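Local atomic coordinates of double-stranded RNA-binding protein 1 (Arabidopsis thaliana, PDB entry 3ADG), a protein that binds double-stranded RNA and assists DICER-LIKE 1 in the accurate processing of primary microRNA transcripts to microRNAs in the plant nucleus. Residues Q10-K15 against V40-V45; P21-V26 against S62-A67. All coordinates share one frame; numbering follows the deposited sequence.

Contact 1 of 2, residues Q10-K15 against V40-V45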
loop_
_atom_site.group_PDB
_atom_site.type_symbol
_atom_site.label_atom_id
_atom_site.label_comp_id
_atom_site.label_asym_id
_atom_site.label_seq_id
_atom_site.Cartn_x
_atom_site.Cartn_y
_atom_site.Cartn_z
ATOM N N GLN A 10 0.592 1.450 9.788
ATOM C CA GLN A 10 -0.497 1.485 10.773
ATOM C C GLN A 10 -0.041 2.123 12.097
ATOM O O GLN A 10 -0.751 2.920 12.711
ATOM C CB GLN A 10 -1.050 0.069 11.007
ATOM C CG GLN A 10 -2.085 0.038 12.100
ATOM C CD GLN A 10 -3.168 1.052 11.843
ATOM O OE1 GLN A 10 -3.293 2.041 12.559
ATOM N NE2 GLN A 10 -3.942 0.830 10.795
ATOM N N GLU A 11 1.166 1.796 12.525
ATOM C CA GLU A 11 1.681 2.347 13.769
ATOM C C GLU A 11 1.839 3.875 13.635
ATOM O O GLU A 11 1.524 4.631 14.575
ATOM C CB GLU A 11 3.017 1.712 14.096
ATOM C CG GLU A 11 2.888 0.287 14.581
ATOM C CD GLU A 11 4.237 -0.335 14.874
ATOM O OE1 GLU A 11 5.213 0.428 15.095
ATOM O OE2 GLU A 11 4.308 -1.591 14.876
ATOM N N TYR A 12 2.360 4.293 12.481
ATOM C CA TYR A 12 2.471 5.710 12.131
ATOM C C TYR A 12 1.110 6.420 12.208
ATOM O O TYR A 12 0.978 7.487 12.856
ATOM C CB TYR A 12 3.082 5.884 10.737
ATOM C CG TYR A 12 3.203 7.357 10.349
ATOM C CD1 TYR A 12 4.405 8.049 10.524
ATOM C CD2 TYR A 12 2.100 8.054 9.817
ATOM C CE1 TYR A 12 4.522 9.420 10.174
ATOM C CE2 TYR A 12 2.198 9.413 9.460
ATOM C CZ TYR A 12 3.425 10.094 9.656
ATOM O OH TYR A 12 3.533 11.440 9.315
ATOM N N ALA A 13 0.115 5.825 11.540
ATOM C CA ALA A 13 -1.254 6.360 11.546
ATOM C C ALA A 13 -1.727 6.568 12.986
ATOM O O ALA A 13 -2.225 7.639 13.356
ATOM C CB ALA A 13 -2.173 5.447 10.798
ATOM N N GLN A 14 -1.532 5.561 13.817
ATOM C CA GLN A 14 -2.059 5.624 15.171
ATOM C C GLN A 14 -1.324 6.691 15.980
ATOM O O GLN A 14 -1.953 7.467 16.682
ATOM C CB GLN A 14 -1.931 4.265 15.828
ATOM C CG GLN A 14 -2.724 4.138 17.104
ATOM C CD GLN A 14 -2.475 2.805 17.714
ATOM O OE1 GLN A 14 -1.616 2.665 18.587
ATOM N NE2 GLN A 14 -3.163 1.798 17.218
ATOM N N LYS A 15 0.006 6.726 15.846
ATOM C CA LYS A 15 0.849 7.715 16.529
ATOM C C LYS A 15 0.410 9.157 16.239
ATOM O O LYS A 15 0.298 9.992 17.154
ATOM C CB LYS A 15 2.311 7.516 16.154
ATOM C CG LYS A 15 3.260 8.592 16.656
ATOM C CD LYS A 15 4.699 8.124 16.474
ATOM C CE LYS A 15 5.681 9.280 16.667
ATOM N NZ LYS A 15 7.129 8.840 16.605
ATOM N N VAL A 40 -2.431 3.096 -1.383
ATOM C CA VAL A 40 -2.749 3.305 0.030
ATOM C C VAL A 40 -3.129 4.761 0.222
ATOM O O VAL A 40 -2.463 5.678 -0.316
ATOM C CB VAL A 40 -1.631 2.832 1.043
ATOM C CG1 VAL A 40 -0.361 3.663 0.934
ATOM C CG2 VAL A 40 -2.156 2.838 2.511
ATOM N N ILE A 41 -4.189 4.964 1.001
ATOM C CA ILE A 41 -4.684 6.284 1.300
ATOM C C ILE A 41 -4.570 6.547 2.804
ATOM O O ILE A 41 -5.144 5.814 3.628
ATOM C CB ILE A 41 -6.126 6.478 0.789
ATOM C CG1 ILE A 41 -6.205 6.151 -0.715
ATOM C CG2 ILE A 41 -6.604 7.894 1.062
ATOM C CD1 ILE A 41 -6.780 4.730 -1.058
ATOM N N LEU A 42 -3.811 7.590 3.133
ATOM C CA LEU A 42 -3.551 7.979 4.521
ATOM C C LEU A 42 -3.636 9.493 4.656
ATOM O O LEU A 42 -3.003 10.230 3.899
ATOM C CB LEU A 42 -2.162 7.470 4.983
ATOM C CG LEU A 42 -1.745 7.884 6.409
ATOM C CD1 LEU A 42 -2.654 7.245 7.488
ATOM C CD2 LEU A 42 -0.249 7.618 6.635
ATOM N N ASP A 43 -4.427 9.960 5.618
ATOM C CA ASP A 43 -4.572 11.406 5.853
ATOM C C ASP A 43 -4.859 12.144 4.537
ATOM O O ASP A 43 -4.258 13.189 4.270
ATOM C CB ASP A 43 -3.303 11.959 6.522
ATOM C CG ASP A 43 -3.513 13.339 7.150
ATOM O OD1 ASP A 43 -4.662 13.675 7.510
ATOM O OD2 ASP A 43 -2.514 14.077 7.290
ATOM N N GLY A 44 -5.738 11.575 3.710
ATOM C CA GLY A 44 -6.109 12.176 2.425
ATOM C C GLY A 44 -5.125 11.954 1.277
ATOM O O GLY A 44 -5.476 12.170 0.109
ATOM N N VAL A 45 -3.899 11.536 1.613
ATOM C CA VAL A 45 -2.799 11.437 0.654
ATOM C C VAL A 45 -2.750 10.030 0.038
ATOM O O VAL A 45 -2.829 9.024 0.756
ATOM C CB VAL A 45 -1.418 11.750 1.310
ATOM C CG1 VAL A 45 -0.334 11.842 0.211
ATOM C CG2 VAL A 45 -1.461 13.063 2.138
#

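Contact 2 of 2, residues P21-V26 against S62-A67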
loop_
_atom_site.group_PDB
_atom_site.type_symbol
_atom_site.label_atom_id
_atom_site.label_comp_id
_atom_site.label_asym_id
_atom_site.label_seq_id
_atom_site.Cartn_x
_atom_site.Cartn_y
_atom_site.Cartn_z
ATOM N N PRO A 21 -4.683 3.358 7.585
ATOM C CA PRO A 21 -4.528 3.444 6.127
ATOM C C PRO A 21 -5.496 2.490 5.471
ATOM O O PRO A 21 -5.688 1.370 5.961
ATOM C CB PRO A 21 -3.090 2.954 5.872
ATOM C CG PRO A 21 -2.354 3.166 7.160
ATOM C CD PRO A 21 -3.405 3.063 8.269
ATOM N N VAL A 22 -6.125 2.934 4.387
ATOM C CA VAL A 22 -6.949 2.059 3.580
ATOM C C VAL A 22 -6.261 1.771 2.223
ATOM O O VAL A 22 -5.577 2.614 1.680
ATOM C CB VAL A 22 -8.372 2.620 3.349
ATOM C CG1 VAL A 22 -8.384 3.860 2.456
ATOM C CG2 VAL A 22 -9.207 1.574 2.707
ATOM N N TYR A 23 -6.520 0.584 1.690
ATOM C CA TYR A 23 -5.904 0.111 0.475
ATOM C C TYR A 23 -6.938 -0.082 -0.631
ATOM O O TYR A 23 -7.960 -0.758 -0.436
ATOM C CB TYR A 23 -5.149 -1.198 0.750
ATOM C CG TYR A 23 -4.009 -0.998 1.697
ATOM C CD1 TYR A 23 -4.230 -0.968 3.072
ATOM C CD2 TYR A 23 -2.705 -0.778 1.212
ATOM C CE1 TYR A 23 -3.164 -0.754 3.966
ATOM C CE2 TYR A 23 -1.637 -0.574 2.089
ATOM C CZ TYR A 23 -1.886 -0.534 3.463
ATOM O OH TYR A 23 -0.855 -0.300 4.340
ATOM N N GLU A 24 -6.669 0.516 -1.786
ATOM C CA GLU A 24 -7.378 0.159 -3.009
ATOM C C GLU A 24 -6.513 -0.883 -3.733
ATOM O O GLU A 24 -5.285 -0.735 -3.804
ATOM C CB GLU A 24 -7.576 1.387 -3.897
ATOM C CG GLU A 24 -8.566 2.423 -3.401
ATOM C CD GLU A 24 -8.452 3.716 -4.188
ATOM O OE1 GLU A 24 -9.112 4.685 -3.816
ATOM O OE2 GLU A 24 -7.679 3.745 -5.179
ATOM N N ILE A 25 -7.150 -1.960 -4.192
ATOM C CA ILE A 25 -6.488 -3.040 -4.926
ATOM C C ILE A 25 -6.979 -2.994 -6.385
ATOM O O ILE A 25 -8.182 -3.045 -6.636
ATOM C CB ILE A 25 -6.821 -4.446 -4.306
ATOM C CG1 ILE A 25 -6.422 -4.516 -2.809
ATOM C CG2 ILE A 25 -6.190 -5.575 -5.115
ATOM C CD1 ILE A 25 -7.065 -5.662 -2.025
ATOM N N VAL A 26 -6.048 -2.889 -7.329
ATOM C CA VAL A 26 -6.350 -2.974 -8.753
ATOM C C VAL A 26 -5.816 -4.292 -9.347
ATOM O O VAL A 26 -4.654 -4.679 -9.141
ATOM C CB VAL A 26 -5.824 -1.730 -9.551
ATOM C CG1 VAL A 26 -5.929 -1.952 -11.080
ATOM C CG2 VAL A 26 -6.618 -0.496 -9.156
ATOM N N SER A 62 3.899 -2.932 -1.003
ATOM C CA SER A 62 4.683 -2.002 -1.841
ATOM C C SER A 62 4.155 -0.545 -1.672
ATOM O O SER A 62 4.953 0.391 -1.526
ATOM C CB SER A 62 4.644 -2.462 -3.298
ATOM O OG SER A 62 5.232 -1.492 -4.181
ATOM N N ALA A 63 2.832 -0.401 -1.669
ATOM C CA ALA A 63 2.170 0.898 -1.453
ATOM C C ALA A 63 2.599 1.464 -0.078
ATOM O O ALA A 63 2.919 2.670 0.016
ATOM C CB ALA A 63 0.636 0.757 -1.516
ATOM N N ALA A 64 2.582 0.606 0.958
ATOM C CA ALA A 64 2.940 1.025 2.333
ATOM C C ALA A 64 4.406 1.463 2.373
ATOM O O ALA A 64 4.724 2.492 2.964
ATOM C CB ALA A 64 2.669 -0.097 3.332
ATOM N N GLU A 65 5.271 0.734 1.659
ATOM C CA GLU A 65 6.678 1.100 1.573
ATOM C C GLU A 65 6.839 2.512 0.985
ATOM O O GLU A 65 7.593 3.341 1.514
ATOM C CB GLU A 65 7.442 0.117 0.696
ATOM C CG GLU A 65 8.933 0.561 0.569
ATOM C CD GLU A 65 9.776 -0.325 -0.311
ATOM O OE1 GLU A 65 10.987 -0.022 -0.424
ATOM O OE2 GLU A 65 9.257 -1.330 -0.819
ATOM N N VAL A 66 6.137 2.757 -0.121
ATOM C CA VAL A 66 6.171 4.072 -0.797
ATOM C C VAL A 66 5.719 5.164 0.161
ATOM O O VAL A 66 6.386 6.192 0.291
ATOM C CB VAL A 66 5.321 4.073 -2.082
ATOM C CG1 VAL A 66 5.156 5.498 -2.644
ATOM C CG2 VAL A 66 5.985 3.099 -3.136
ATOM N N ALA A 67 4.596 4.916 0.849
ATOM C CA ALA A 67 4.049 5.859 1.854
ATOM C C ALA A 67 5.095 6.210 2.923
ATOM O O ALA A 67 5.394 7.402 3.158
ATOM C CB ALA A 67 2.771 5.251 2.515
#

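Contact 1 of 2, residues Q10-K15 against V40-V45
A buried, purely apolar contact joins the C-terminal part of helix 5-15 to the end of the central strand 35-42, where L42 is met by Y12 and A13. The leucine fork is divided between its two partners. Its CD1 methyl lies 3.8 Å from A13 CB, and its CD2 methyl meets one side of the phenol, 4.0 Å from Y12 CD2, at an oblique angle to the ring. CG of L42 stands anti to the backbone N (chi1 177°), which carries both methyls out from the strand to the helix. A branched leucine suits this place because two methyls can serve two neighbours at once, while alanine is small enough to let the helix come close, with the A13 and L42 CA atoms 7.6 Å apart. L71 of helix 56-71 also packs on both Y12 and L42, and the Y12 ring meets that of Y16. Just beyond L42 the chain reverses in a type I' turn, closed by V45 N to L42 O at 2.8 Å; D43 and G44 hold its left-handed backbone angles, which glycine accepts easily. A first helix packed against a beta hairpin in this way belongs to the alpha-beta-beta-beta-alpha fold of the double-stranded RNA-binding domain.

Contact 2 of 2, residues P21-V26 against S62-A67
The phenol ring of Y23 presents its edge to helix 56-71: A63 CB sits near the ring plane, 4.5 Å from CE2, and the hydroxyl at the ring's end reaches A64 CB. One face of the ring is covered by V40 of the neighbouring strand, whose CG2 methyl lies above it, and K6 of helix 5-15 makes a cation-pi contact with the same ring. The tyrosine therefore bridges the distance from strand 22-28 to helix 56-71, and its length is what counts, for the CA atoms of Y23 and A63 are 8.3 Å apart. Its CG is anti to the carbonyl carbon (chi1 -64°), and from there the ring reaches out to the helix, until OH comes to 3.7 Å from A64 CB. This last approach is packing against a methyl group. The small methyls of A63 and A64 let the edge and hydroxyl of the ring come close to the helix; F5 of helix 5-15 also packs on A64. Farther round the same helix, S62 OG is hydrogen-bonded to L50 N, tying the helix to the loop that leads into it. A C-terminal helix packed through its alanines on one face of a three-stranded antiparallel sheet belongs to the alpha-beta-beta-beta-alpha fold of the double-stranded RNA-binding domain, here the first of the protein's two.

The two contacts lie 10 Å apart, centre to centre, contact 2 about 1 Å from the centre of the chain's atoms and contact 1 about 11 Å from it. Their segments alternate in sequence: helix 5-15, strand 22-28, strand 35-42, helix 56-71. Strands 22-28 and 35-42 are neighbours in one antiparallel sheet, joined between the contacts by a probable hydrogen bond from I41 N to V22 O (2.8 Å). P21 adds packing, its CB lying 3.5 Å from V40 CG2. Each contact thus fixes a different helix to the same sheet, and together they set both helices on one domain, the compact frame that, as in other such domains, probably holds the RNA-binding parts in place.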